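Long-range contacts in mRNA-capping enzyme subunit alpha (Saccharomyces cerevisiae, PDB 3KYH), which catalyses the second step of mRNA capping, transferring GMP from GTP to the diphosphate end of RNA through a covalent enzyme-GMP intermediate: residues V296-A301 with N378-V383; P290-Y295 with A330-S335; L248-E253 with V394-L399; K72-R77 with L225-I230. One frame throughout, in Å; residues are numbered along the deposited sequence.

Contact 1: V296-A301 with N378-V383; sequences VWQGGA and NHTSVV
The carbonyl oxygen of Trp297 is where the segment 378-383 comes closest to the end of its partner strand. The CA-H of His379 points at this oxygen, with Trp297 O to His379 CA at 3.1 Å and a nearly straight angle of 170° at the hydrogen. The imidazole adds its edge: His379 CD2 lies 3.7 Å from Trp297 O, near the ring plane. His379 has CG anti to its backbone N (chi1 -177°), which starts the ring off beside the carbonyl carbon. The indole of Trp297 uses an edge too. Its CD1 is 3.5 Å from the backbone N of Asn378, which sits in the ring plane. Both segments belong to the C-terminal domain, of the OB-fold class. Here the start of helix 380-392 packs against the end of strand 293-297. Strand 326-331 touches the same site through Tyr326, which meets Trp297. The backbone of another protein chain of the assembly also packs on Trp297. An alanine here would probably leave the backbone of Asn378 without its indole neighbour and open a gap toward Tyr326 and that other chain. Thr380 OG1 sits between two side chains, with Val296 CG2 at 3.5 Å. Gln298 CG approaches the same Thr380 OG1 to 3.7 Å. Val296 and Thr380 cross at about a right angle. Deeper in, Val296 CG1 meets Val383 CG2 at 4.4 Å.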
loop_
_atom_site.group_PDB
_atom_site.type_symbol
_atom_site.label_atom_id
_atom_site.label_comp_id
_atom_site.label_asym_id
_atom_site.label_seq_id
_atom_site.Cartn_x
_atom_site.Cartn_y
_atom_site.Cartn_z
ATOM N N VAL C 296 -20.980 -14.308 -34.421
ATOM C CA VAL C 296 -21.357 -14.173 -33.004
ATOM C C VAL C 296 -20.222 -14.484 -32.020
ATOM O O VAL C 296 -19.656 -15.587 -32.023
ATOM C CB VAL C 296 -22.610 -15.030 -32.649
ATOM C CG1 VAL C 296 -23.833 -14.576 -33.467
ATOM C CG2 VAL C 296 -22.343 -16.536 -32.817
ATOM N N TRP C 297 -19.921 -13.519 -31.153
ATOM C CA TRP C 297 -18.757 -13.626 -30.270
ATOM C C TRP C 297 -18.909 -14.662 -29.156
ATOM O O TRP C 297 -19.913 -14.682 -28.449
ATOM C CB TRP C 297 -18.253 -12.251 -29.788
ATOM C CG TRP C 297 -18.760 -11.767 -28.452
ATOM C CD1 TRP C 297 -20.018 -11.303 -28.168
ATOM C CD2 TRP C 297 -18.009 -11.670 -27.225
ATOM N NE1 TRP C 297 -20.099 -10.929 -26.844
ATOM C CE2 TRP C 297 -18.886 -11.148 -26.240
ATOM C CE3 TRP C 297 -16.688 -11.980 -26.863
ATOM C CZ2 TRP C 297 -18.487 -10.936 -24.908
ATOM C CZ3 TRP C 297 -16.289 -11.748 -25.550
ATOM C CH2 TRP C 297 -17.189 -11.239 -24.586
ATOM N N GLN C 298 -17.915 -15.544 -29.062
ATOM C CA GLN C 298 -17.869 -16.612 -28.069
ATOM C C GLN C 298 -16.616 -16.440 -27.205
ATOM O O GLN C 298 -15.572 -15.985 -27.691
ATOM C CB GLN C 298 -17.840 -17.963 -28.788
ATOM C CG GLN C 298 -18.397 -19.150 -27.998
ATOM C CD GLN C 298 -18.072 -20.507 -28.638
ATOM O OE1 GLN C 298 -16.945 -20.745 -29.087
ATOM N NE2 GLN C 298 -19.056 -21.413 -28.645
ATOM N N GLY C 299 -16.731 -16.796 -25.927
ATOM C CA GLY C 299 -15.619 -16.706 -24.977
ATOM C C GLY C 299 -15.255 -15.279 -24.606
ATOM O O GLY C 299 -16.086 -14.549 -24.056
ATOM N N GLY C 300 -14.016 -14.890 -24.912
ATOM C CA GLY C 300 -13.481 -13.559 -24.600
ATOM C C GLY C 300 -12.279 -13.201 -25.455
ATOM O O GLY C 300 -11.193 -12.919 -24.938
ATOM N N ALA C 301 -12.483 -13.205 -26.770
ATOM C CA ALA C 301 -11.400 -12.980 -27.730
ATOM C C ALA C 301 -11.573 -11.746 -28.624
ATOM O O ALA C 301 -10.638 -11.364 -29.333
ATOM C CB ALA C 301 -11.159 -14.242 -28.566
ATOM N N ASN C 378 -23.133 -10.650 -29.585
ATOM C CA ASN C 378 -23.770 -11.370 -28.465
ATOM C C ASN C 378 -23.326 -12.816 -28.382
ATOM O O ASN C 378 -23.180 -13.491 -29.412
ATOM C CB ASN C 378 -25.305 -11.334 -28.483
ATOM C CG ASN C 378 -25.881 -10.313 -27.525
ATOM O OD1 ASN C 378 -26.629 -9.428 -27.949
ATOM N ND2 ASN C 378 -25.540 -10.422 -26.235
ATOM N N HIS C 379 -23.152 -13.274 -27.143
ATOM C CA HIS C 379 -22.608 -14.598 -26.847
ATOM C C HIS C 379 -23.488 -15.690 -27.439
ATOM O O HIS C 379 -24.717 -15.606 -27.345
ATOM C CB HIS C 379 -22.387 -14.770 -25.338
ATOM C CG HIS C 379 -21.753 -16.073 -24.955
ATOM N ND1 HIS C 379 -21.982 -16.676 -23.735
ATOM C CD2 HIS C 379 -20.927 -16.904 -25.637
ATOM C CE1 HIS C 379 -21.306 -17.810 -23.672
ATOM N NE2 HIS C 379 -20.663 -17.975 -24.817
ATOM N N THR C 380 -22.840 -16.660 -28.091
ATOM C CA THR C 380 -23.488 -17.765 -28.814
ATOM C C THR C 380 -24.718 -18.261 -28.048
ATOM O O THR C 380 -25.839 -18.156 -28.550
ATOM C CB THR C 380 -22.467 -18.907 -29.171
ATOM O OG1 THR C 380 -21.417 -18.381 -30.004
ATOM C CG2 THR C 380 -23.142 -20.082 -29.902
ATOM N N SER C 381 -24.491 -18.703 -26.810
ATOM C CA SER C 381 -25.546 -19.083 -25.868
ATOM C C SER C 381 -26.628 -18.008 -25.704
ATOM O O SER C 381 -27.809 -18.271 -25.963
ATOM C CB SER C 381 -24.933 -19.419 -24.509
ATOM O OG SER C 381 -24.288 -18.291 -23.947
ATOM N N VAL C 382 -26.210 -16.796 -25.326
ATOM C CA VAL C 382 -27.110 -15.646 -25.105
ATOM C C VAL C 382 -27.783 -15.179 -26.424
ATOM O O VAL C 382 -28.571 -14.225 -26.427
ATOM C CB VAL C 382 -26.390 -14.484 -24.306
ATOM C CG1 VAL C 382 -27.389 -13.509 -23.664
ATOM C CG2 VAL C 382 -25.479 -15.040 -23.199
ATOM N N VAL C 383 -27.501 -15.884 -27.523
ATOM C CA VAL C 383 -28.150 -15.659 -28.822
ATOM C C VAL C 383 -29.132 -16.806 -29.090
ATOM O O VAL C 383 -30.296 -16.570 -29.458
ATOM C CB VAL C 383 -27.106 -15.524 -29.986
ATOM C CG1 VAL C 383 -27.741 -15.707 -31.377
ATOM C CG2 VAL C 383 -26.403 -14.185 -29.921
#

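Contact 2: P290-Y295 with A330-S335; sequences PVFSLY and AELSVS
Leu332 has CG anti to its backbone N (chi1 -164°), and Val334 has CG2 anti to its carbonyl carbon; both side chains meet the ring of Phe292. Leu332 crosses Phe292 at about a right angle, and its CB lies 3.4 Å from Phe292 CD2. Leu332 CD2 reaches Phe292 CE2 at 3.8 Å. Val334 takes the outer end of the ring, with its CG2 3.5 Å from Phe292 CZ. The backbone N of Val334 lies at the ring edge, in its plane. One backbone bond ties the segments, Leu294 N to Ala330 O at 3.1 Å. Its N-H...O angle is 149°, and the donor comes nearly along the C=O axis. Leu294 CG lies 4.4 Å from Ala330 CB. Leu294 CD1 also meets Leu332 CD1 at 4.1 Å. Glu331 OE2 is 3.7 Å from Ser293 CB, while Glu331 OE1 forms a salt bridge to Lys328. Ser293 OG is hydrogen-bonded to Ile263 O. The site is in the antiparallel sheet of the C-terminal, OB-class domain. Strand 293-297 runs there between edge strand 326-331 and strand 259-263, whose Leu262 touches Phe292 and whose Phe260 touches Leu294.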
loop_
_atom_site.group_PDB
_atom_site.type_symbol
_atom_site.label_atom_id
_atom_site.label_comp_id
_atom_site.label_asym_id
_atom_site.label_seq_id
_atom_site.Cartn_x
_atom_site.Cartn_y
_atom_site.Cartn_z
ATOM N N PRO C 290 -21.326 -7.396 -52.359
ATOM C CA PRO C 290 -20.754 -8.713 -52.072
ATOM C C PRO C 290 -21.371 -9.432 -50.854
ATOM O O PRO C 290 -22.469 -9.072 -50.434
ATOM C CB PRO C 290 -19.276 -8.390 -51.872
ATOM C CG PRO C 290 -19.225 -6.873 -51.587
ATOM C CD PRO C 290 -20.637 -6.371 -51.558
ATOM N N VAL C 291 -20.704 -10.455 -50.323
ATOM C CA VAL C 291 -21.303 -11.293 -49.269
ATOM C C VAL C 291 -21.095 -10.654 -47.895
ATOM O O VAL C 291 -19.969 -10.247 -47.586
ATOM C CB VAL C 291 -20.742 -12.754 -49.218
ATOM C CG1 VAL C 291 -21.817 -13.715 -48.758
ATOM C CG2 VAL C 291 -20.174 -13.220 -50.553
ATOM N N PHE C 292 -22.169 -10.586 -47.091
ATOM C CA PHE C 292 -22.142 -10.032 -45.722
ATOM C C PHE C 292 -22.570 -11.004 -44.628
ATOM O O PHE C 292 -23.734 -11.029 -44.200
ATOM C CB PHE C 292 -22.772 -8.620 -45.558
ATOM C CG PHE C 292 -23.930 -8.298 -46.481
ATOM C CD1 PHE C 292 -23.733 -8.120 -47.856
ATOM C CD2 PHE C 292 -25.187 -8.005 -45.955
ATOM C CE1 PHE C 292 -24.793 -7.767 -48.705
ATOM C CE2 PHE C 292 -26.254 -7.631 -46.786
ATOM C CZ PHE C 292 -26.054 -7.530 -48.167
ATOM N N SER C 293 -21.584 -11.789 -44.192
ATOM C CA SER C 293 -21.720 -12.837 -43.157
ATOM C C SER C 293 -21.742 -12.312 -41.726
ATOM O O SER C 293 -20.881 -11.525 -41.324
ATOM C CB SER C 293 -20.580 -13.848 -43.276
ATOM O OG SER C 293 -19.347 -13.166 -43.424
ATOM N N LEU C 294 -22.685 -12.818 -40.942
ATOM C CA LEU C 294 -22.928 -12.285 -39.613
ATOM C C LEU C 294 -22.455 -13.248 -38.497
ATOM O O LEU C 294 -23.004 -14.337 -38.319
ATOM C CB LEU C 294 -24.387 -11.761 -39.502
ATOM C CG LEU C 294 -25.511 -11.864 -40.574
ATOM C CD1 LEU C 294 -26.816 -11.258 -40.115
ATOM C CD2 LEU C 294 -25.216 -11.206 -41.926
ATOM N N TYR C 295 -21.388 -12.854 -37.795
ATOM C CA TYR C 295 -20.723 -13.688 -36.772
ATOM C C TYR C 295 -21.052 -13.315 -35.312
ATOM O O TYR C 295 -21.299 -12.148 -34.998
ATOM C CB TYR C 295 -19.193 -13.666 -36.935
ATOM C CG TYR C 295 -18.579 -14.025 -38.295
ATOM C CD1 TYR C 295 -18.845 -13.253 -39.440
ATOM C CD2 TYR C 295 -17.635 -15.058 -38.408
ATOM C CE1 TYR C 295 -18.261 -13.552 -40.664
ATOM C CE2 TYR C 295 -17.032 -15.355 -39.639
ATOM C CZ TYR C 295 -17.349 -14.597 -40.771
ATOM O OH TYR C 295 -16.772 -14.873 -42.010
ATOM N N ALA C 330 -25.685 -16.485 -40.672
ATOM C CA ALA C 330 -26.590 -15.986 -41.702
ATOM C C ALA C 330 -26.024 -14.955 -42.659
ATOM O O ALA C 330 -25.006 -14.312 -42.383
ATOM C CB ALA C 330 -27.918 -15.518 -41.102
ATOM N N GLU C 331 -26.663 -14.901 -43.825
ATOM C CA GLU C 331 -26.500 -13.830 -44.801
ATOM C C GLU C 331 -27.675 -12.851 -44.636
ATOM O O GLU C 331 -28.818 -13.267 -44.360
ATOM C CB GLU C 331 -26.432 -14.419 -46.220
ATOM C CG GLU C 331 -25.042 -14.953 -46.738
ATOM C CD GLU C 331 -24.137 -15.664 -45.710
ATOM O OE1 GLU C 331 -23.747 -16.830 -45.937
ATOM O OE2 GLU C 331 -23.757 -15.036 -44.704
ATOM N N LEU C 332 -27.367 -11.556 -44.710
ATOM C CA LEU C 332 -28.380 -10.519 -44.519
ATOM C C LEU C 332 -29.269 -10.396 -45.755
ATOM O O LEU C 332 -29.774 -11.407 -46.221
ATOM C CB LEU C 332 -27.747 -9.189 -44.084
ATOM C CG LEU C 332 -28.660 -8.099 -43.488
ATOM C CD1 LEU C 332 -28.987 -8.402 -42.026
ATOM C CD2 LEU C 332 -28.048 -6.696 -43.627
ATOM N N SER C 333 -29.466 -9.186 -46.277
ATOM C CA SER C 333 -30.333 -8.916 -47.442
ATOM C C SER C 333 -30.483 -7.419 -47.701
ATOM O O SER C 333 -31.218 -6.697 -47.009
ATOM C CB SER C 333 -31.724 -9.588 -47.366
ATOM O OG SER C 333 -32.363 -9.364 -46.117
ATOM N N VAL C 334 -29.758 -6.968 -48.716
ATOM C CA VAL C 334 -29.764 -5.563 -49.080
ATOM C C VAL C 334 -30.349 -5.402 -50.483
ATOM O O VAL C 334 -29.705 -5.751 -51.477
ATOM C CB VAL C 334 -28.365 -4.923 -48.854
ATOM C CG1 VAL C 334 -28.247 -3.554 -49.511
ATOM C CG2 VAL C 334 -28.110 -4.800 -47.355
ATOM N N SER C 335 -31.597 -4.926 -50.509
ATOM C CA SER C 335 -32.357 -4.647 -51.734
ATOM C C SER C 335 -31.761 -3.488 -52.554
ATOM O O SER C 335 -30.821 -2.817 -52.103
ATOM C CB SER C 335 -33.863 -4.467 -51.420
ATOM O OG SER C 335 -34.217 -3.186 -50.897
#

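Contact 3: L248-E253 with V394-L399; sequences LKWKPE and VSLEDL
Trp250 reaches across to the segment 394-399 with its indole. From CB, which points toward that segment, CG is set anti to the backbone N (chi1 -162°). CD1 then meets Leu399 CD1 at 3.7 Å, and the two side chains lie oblique to each other. NE1 is next along the ring and gives a weak hydrogen bond to Val394 O, 3.4 Å long and bent at 131°. That oxygen lies at the ring edge, near its plane. CZ2 is also 3.4 Å from Val394 O. At the far end, CH2 meets Leu396 CD1 at 4.3 Å, with this methyl over one face and offset toward the rim. Glu253 brings its carboxylate up to Ser395, but its exact position in the model is doubtful. Ser395 caps the helix that follows: its OG accepts a weak bond of 3.4 Å from Asp398 N. The segment 248-253 carries the LKWKP signature, motif V of the covalent nucleotidyltransferases, and the Trp250 side chain is about 7 Å from that of the active-site Lys72. The contact joins the catalytic domain to the chain just after helix 380-392. Trp250 also packs on Leu229 of strand 229-233, and Val394 on His55 of helix 55-62.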
loop_
_atom_site.group_PDB
_atom_site.type_symbol
_atom_site.label_atom_id
_atom_site.label_comp_id
_atom_site.label_asym_id
_atom_site.label_seq_id
_atom_site.Cartn_x
_atom_site.Cartn_y
_atom_site.Cartn_z
ATOM N N LEU C 248 -49.583 -15.352 -19.772
ATOM C CA LEU C 248 -48.916 -15.219 -21.075
ATOM C C LEU C 248 -48.635 -13.810 -21.595
ATOM O O LEU C 248 -49.527 -12.955 -21.562
ATOM C CB LEU C 248 -49.705 -16.002 -22.131
ATOM C CG LEU C 248 -49.998 -17.490 -21.892
ATOM C CD1 LEU C 248 -50.996 -18.001 -22.936
ATOM C CD2 LEU C 248 -48.724 -18.345 -21.864
ATOM N N LYS C 249 -47.422 -13.597 -22.121
ATOM C CA LYS C 249 -47.036 -12.324 -22.760
ATOM C C LYS C 249 -46.718 -12.386 -24.256
ATOM O O LYS C 249 -45.749 -13.039 -24.676
ATOM C CB LYS C 249 -45.918 -11.599 -22.001
ATOM C CG LYS C 249 -44.538 -12.282 -21.956
ATOM C CD LYS C 249 -43.514 -11.429 -21.169
ATOM C CE LYS C 249 -42.210 -12.233 -21.021
ATOM N NZ LYS C 249 -41.070 -11.579 -20.315
ATOM N N TRP C 250 -47.553 -11.701 -25.039
ATOM C CA TRP C 250 -47.401 -11.581 -26.490
ATOM C C TRP C 250 -46.500 -10.389 -26.817
ATOM O O TRP C 250 -46.648 -9.319 -26.216
ATOM C CB TRP C 250 -48.766 -11.364 -27.172
ATOM C CG TRP C 250 -48.720 -11.674 -28.628
ATOM C CD1 TRP C 250 -48.976 -12.885 -29.200
ATOM C CD2 TRP C 250 -48.292 -10.805 -29.695
ATOM N NE1 TRP C 250 -48.766 -12.822 -30.557
ATOM C CE2 TRP C 250 -48.341 -11.561 -30.887
ATOM C CE3 TRP C 250 -47.907 -9.460 -29.764
ATOM C CZ2 TRP C 250 -48.014 -11.019 -32.132
ATOM C CZ3 TRP C 250 -47.568 -8.921 -31.010
ATOM C CH2 TRP C 250 -47.626 -9.702 -32.170
ATOM N N LYS C 251 -45.568 -10.602 -27.749
ATOM C CA LYS C 251 -44.766 -9.534 -28.390
ATOM C C LYS C 251 -44.636 -9.698 -29.924
ATOM O O LYS C 251 -44.989 -10.765 -30.438
ATOM C CB LYS C 251 -43.407 -9.353 -27.703
ATOM C CG LYS C 251 -42.431 -10.506 -27.812
ATOM C CD LYS C 251 -41.763 -10.768 -26.474
ATOM C CE LYS C 251 -42.672 -11.632 -25.587
ATOM N NZ LYS C 251 -41.918 -12.255 -24.448
ATOM N N PRO C 252 -44.273 -8.620 -30.665
ATOM C CA PRO C 252 -44.061 -8.794 -32.110
ATOM C C PRO C 252 -42.986 -9.834 -32.424
ATOM O O PRO C 252 -41.950 -9.854 -31.751
ATOM C CB PRO C 252 -43.587 -7.405 -32.589
ATOM C CG PRO C 252 -43.824 -6.443 -31.468
ATOM C CD PRO C 252 -44.527 -7.198 -30.349
ATOM N N GLU C 253 -43.258 -10.709 -33.400
ATOM C CA GLU C 253 -42.243 -11.603 -34.001
ATOM C C GLU C 253 -41.008 -10.810 -34.386
ATOM O O GLU C 253 -39.898 -11.338 -34.409
ATOM C CB GLU C 253 -42.776 -12.327 -35.251
ATOM C CG GLU C 253 -43.723 -11.517 -36.170
ATOM C CD GLU C 253 -45.158 -11.501 -35.664
ATOM O OE1 GLU C 253 -45.707 -10.407 -35.385
ATOM O OE2 GLU C 253 -45.709 -12.608 -35.497
ATOM N N VAL C 394 -45.792 -16.808 -34.648
ATOM C CA VAL C 394 -47.144 -16.442 -34.140
ATOM C C VAL C 394 -47.591 -14.995 -34.383
ATOM O O VAL C 394 -47.697 -14.179 -33.477
ATOM C CB VAL C 394 -47.689 -17.138 -32.822
ATOM C CG1 VAL C 394 -49.214 -17.366 -32.944
ATOM C CG2 VAL C 394 -47.070 -18.511 -32.566
ATOM N N SER C 395 -47.896 -14.721 -35.646
ATOM C CA SER C 395 -48.354 -13.408 -36.122
ATOM C C SER C 395 -49.657 -13.005 -35.474
ATOM O O SER C 395 -50.323 -13.858 -34.882
ATOM C CB SER C 395 -48.497 -13.414 -37.651
ATOM O OG SER C 395 -49.746 -12.873 -38.066
ATOM N N LEU C 396 -50.008 -11.722 -35.596
ATOM C CA LEU C 396 -51.282 -11.212 -35.089
ATOM C C LEU C 396 -52.465 -12.005 -35.660
ATOM O O LEU C 396 -53.165 -12.660 -34.873
ATOM C CB LEU C 396 -51.408 -9.712 -35.319
ATOM C CG LEU C 396 -52.206 -8.882 -34.304
ATOM C CD1 LEU C 396 -51.800 -9.100 -32.833
ATOM C CD2 LEU C 396 -52.103 -7.406 -34.688
ATOM N N GLU C 397 -52.628 -12.016 -36.992
ATOM C CA GLU C 397 -53.571 -12.918 -37.694
ATOM C C GLU C 397 -53.465 -14.369 -37.198
ATOM O O GLU C 397 -54.502 -14.987 -36.909
ATOM C CB GLU C 397 -53.439 -12.848 -39.232
ATOM C CG GLU C 397 -54.305 -11.787 -39.975
ATOM C CD GLU C 397 -55.763 -12.229 -40.311
ATOM O OE1 GLU C 397 -56.127 -13.433 -40.236
ATOM O OE2 GLU C 397 -56.573 -11.345 -40.672
ATOM N N ASP C 398 -52.233 -14.874 -37.028
ATOM C CA ASP C 398 -51.971 -16.215 -36.436
ATOM C C ASP C 398 -52.534 -16.431 -35.006
ATOM O O ASP C 398 -52.262 -17.462 -34.365
ATOM C CB ASP C 398 -50.476 -16.595 -36.505
ATOM C CG ASP C 398 -50.105 -17.410 -37.750
ATOM O OD1 ASP C 398 -51.012 -17.971 -38.418
ATOM O OD2 ASP C 398 -48.879 -17.514 -38.048
ATOM N N LEU C 399 -53.280 -15.439 -34.514
ATOM C CA LEU C 399 -54.155 -15.584 -33.346
ATOM C C LEU C 399 -55.574 -15.245 -33.768
ATOM O O LEU C 399 -56.506 -15.949 -33.379
ATOM C CB LEU C 399 -53.779 -14.636 -32.190
ATOM C CG LEU C 399 -52.379 -14.509 -31.596
ATOM C CD1 LEU C 399 -52.370 -13.524 -30.424
ATOM C CD2 LEU C 399 -51.943 -15.864 -31.168
#

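Contact 4: K72-R77 with L225-I230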
loop_
_atom_site.group_PDB
_atom_site.type_symbol
_atom_site.label_atom_id
_atom_site.label_comp_id
_atom_site.label_asym_id
_atom_site.label_seq_id
_atom_site.Cartn_x
_atom_site.Cartn_y
_atom_site.Cartn_z
ATOM N N LYS C 72 -50.347 -5.003 -23.330
ATOM C CA LYS C 72 -49.221 -4.887 -22.366
ATOM C C LYS C 72 -48.775 -3.414 -22.210
ATOM O O LYS C 72 -47.996 -2.916 -23.050
ATOM C CB LYS C 72 -48.008 -5.784 -22.762
ATOM C CG LYS C 72 -46.813 -5.671 -21.810
ATOM C CD LYS C 72 -45.530 -6.491 -22.151
ATOM C CE LYS C 72 -44.203 -5.724 -21.771
ATOM N NZ LYS C 72 -43.057 -6.561 -21.314
ATOM N N THR C 73 -49.256 -2.727 -21.164
ATOM C CA THR C 73 -48.798 -1.364 -20.850
ATOM C C THR C 73 -47.298 -1.329 -20.572
ATOM O O THR C 73 -46.798 -2.163 -19.806
ATOM C CB THR C 73 -49.490 -0.770 -19.623
ATOM O OG1 THR C 73 -49.597 -1.762 -18.594
ATOM C CG2 THR C 73 -50.872 -0.260 -19.968
ATOM N N ASP C 74 -46.588 -0.395 -21.209
ATOM C CA ASP C 74 -45.129 -0.254 -21.050
ATOM C C ASP C 74 -44.748 0.872 -20.074
ATOM O O ASP C 74 -44.110 1.891 -20.428
ATOM C CB ASP C 74 -44.408 -0.123 -22.406
ATOM C CG ASP C 74 -42.883 -0.267 -22.289
ATOM O OD1 ASP C 74 -42.211 0.671 -21.788
ATOM O OD2 ASP C 74 -42.333 -1.297 -22.749
ATOM N N GLY C 75 -45.156 0.667 -18.824
ATOM C CA GLY C 75 -44.774 1.581 -17.758
ATOM C C GLY C 75 -43.702 0.984 -16.867
ATOM O O GLY C 75 -42.826 0.212 -17.325
ATOM N N LEU C 76 -43.788 1.352 -15.586
ATOM C CA LEU C 76 -42.845 0.912 -14.583
ATOM C C LEU C 76 -43.620 0.033 -13.647
ATOM O O LEU C 76 -44.244 0.569 -12.733
ATOM C CB LEU C 76 -42.282 2.113 -13.821
ATOM C CG LEU C 76 -40.999 1.875 -13.010
ATOM C CD1 LEU C 76 -39.789 1.650 -13.921
ATOM C CD2 LEU C 76 -40.692 3.000 -12.020
ATOM N N ARG C 77 -43.637 -1.282 -13.904
ATOM C CA ARG C 77 -44.330 -2.229 -13.011
ATOM C C ARG C 77 -43.846 -2.087 -11.565
ATOM O O ARG C 77 -42.680 -2.332 -11.222
ATOM C CB ARG C 77 -44.246 -3.692 -13.457
ATOM C CG ARG C 77 -45.003 -4.666 -12.513
ATOM C CD ARG C 77 -46.229 -5.215 -13.227
ATOM N NE ARG C 77 -46.796 -6.395 -12.580
ATOM C CZ ARG C 77 -46.163 -7.560 -12.446
ATOM N NH1 ARG C 77 -44.916 -7.720 -12.907
ATOM N NH2 ARG C 77 -46.771 -8.563 -11.818
ATOM N N LEU C 225 -48.406 3.430 -23.606
ATOM C CA LEU C 225 -47.587 2.587 -24.461
ATOM C C LEU C 225 -47.962 1.136 -24.320
ATOM O O LEU C 225 -48.264 0.700 -23.212
ATOM C CB LEU C 225 -46.106 2.711 -24.104
ATOM C CG LEU C 225 -45.421 4.065 -24.012
ATOM C CD1 LEU C 225 -45.309 4.344 -22.516
ATOM C CD2 LEU C 225 -44.045 3.954 -24.668
ATOM N N SER C 226 -47.872 0.382 -25.420
ATOM C CA SER C 226 -48.226 -1.041 -25.399
ATOM C C SER C 226 -47.445 -1.962 -26.354
ATOM O O SER C 226 -47.797 -2.082 -27.543
ATOM C CB SER C 226 -49.752 -1.223 -25.503
ATOM O OG SER C 226 -50.332 -0.312 -26.429
ATOM N N ASP C 227 -46.422 -2.633 -25.805
ATOM C CA ASP C 227 -45.544 -3.527 -26.571
ATOM C C ASP C 227 -45.904 -5.030 -26.563
ATOM O O ASP C 227 -45.087 -5.923 -26.235
ATOM C CB ASP C 227 -44.066 -3.223 -26.319
ATOM C CG ASP C 227 -43.584 -3.641 -24.934
ATOM O OD1 ASP C 227 -44.427 -3.851 -24.029
ATOM O OD2 ASP C 227 -42.338 -3.734 -24.747
ATOM N N GLY C 228 -47.156 -5.271 -26.966
ATOM C CA GLY C 228 -47.734 -6.599 -27.153
ATOM C C GLY C 228 -49.101 -6.709 -26.511
ATOM O O GLY C 228 -49.668 -5.710 -26.086
ATOM N N LEU C 229 -49.619 -7.937 -26.472
ATOM C CA LEU C 229 -50.821 -8.330 -25.727
ATOM C C LEU C 229 -50.416 -9.185 -24.528
ATOM O O LEU C 229 -49.381 -9.867 -24.544
ATOM C CB LEU C 229 -51.742 -9.170 -26.613
ATOM C CG LEU C 229 -53.119 -8.698 -27.094
ATOM C CD1 LEU C 229 -53.102 -7.520 -28.056
ATOM C CD2 LEU C 229 -53.830 -9.903 -27.749
ATOM N N ILE C 230 -51.251 -9.131 -23.493
ATOM C CA ILE C 230 -51.113 -9.951 -22.296
ATOM C C ILE C 230 -52.421 -10.743 -22.122
ATOM O O ILE C 230 -53.512 -10.239 -22.470
ATOM C CB ILE C 230 -50.750 -9.047 -21.100
ATOM C CG1 ILE C 230 -49.664 -9.664 -20.195
ATOM C CG2 ILE C 230 -51.996 -8.455 -20.423
ATOM C CD1 ILE C 230 -50.090 -10.755 -19.236
#
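Lys72 lays the aliphatic part of its side chain obliquely across the carboxylate of Asp227. Its CG is anti to the backbone N (chi1 179°), and the chain bends further out, at chi3 and chi4. Lys72 CD lies 3.4 Å from Asp227 OD1. The amine stays farther off, with Lys72 NZ 4.1 Å from Asp227 OD1, beyond a salt bridge. An alanine here would remove the amine that carries GMP and would probably leave the Asp227 carboxylate without its aliphatic cover. The other oxygen of Asp227 faces a second acid. Asp74 OD2 and Asp227 OD2 are 3.2 Å apart, and the two carboxylate planes are turned 80° from each other. Glu255 adds another like charge close to Asp227. The backbones hold these groups in place. Lys72 N donates to Gly228 O at 2.9 Å, and Asp74 N donates to Leu225 O at 2.8 Å. A weak bond of 3.2 Å runs from Asp227 N to Lys72 O. Thr73 and Ser226 form an antiparallel non-hydrogen-bonded pair between them. The chain turns at Gly228, where a CB would jam against the carbonyl of Asp227. Lys72 is the active-site residue that forms the N6-GMP-lysine intermediate. Its segment is the KxDG motif of the covalent nucleotidyltransferases, set here against the motif that contains Asp227 and Gly228.

From the N terminus, contact 4 closes first and joins 72-77 to 225-230 within the catalytic domain. Contact 3 opens soon after, at 248-253, and closes at 394-399. These two touch: Trp250 N is 2.6 Å from Leu229 O, probably a hydrogen bond between neighbouring strands of one sheet. Contacts 1 and 2 both fall within the long loop of contact 3. They cross, because 290-295 and 296-301 adjoin while their partners 330-335 and 378-383 follow in the same order. Both use strand 293-297 of the C-terminal sheet. Contacts 1 and 4 lie apart, their nearest atoms about 17 Å from each other. Contact 3 brings the chain back to the catalytic domain.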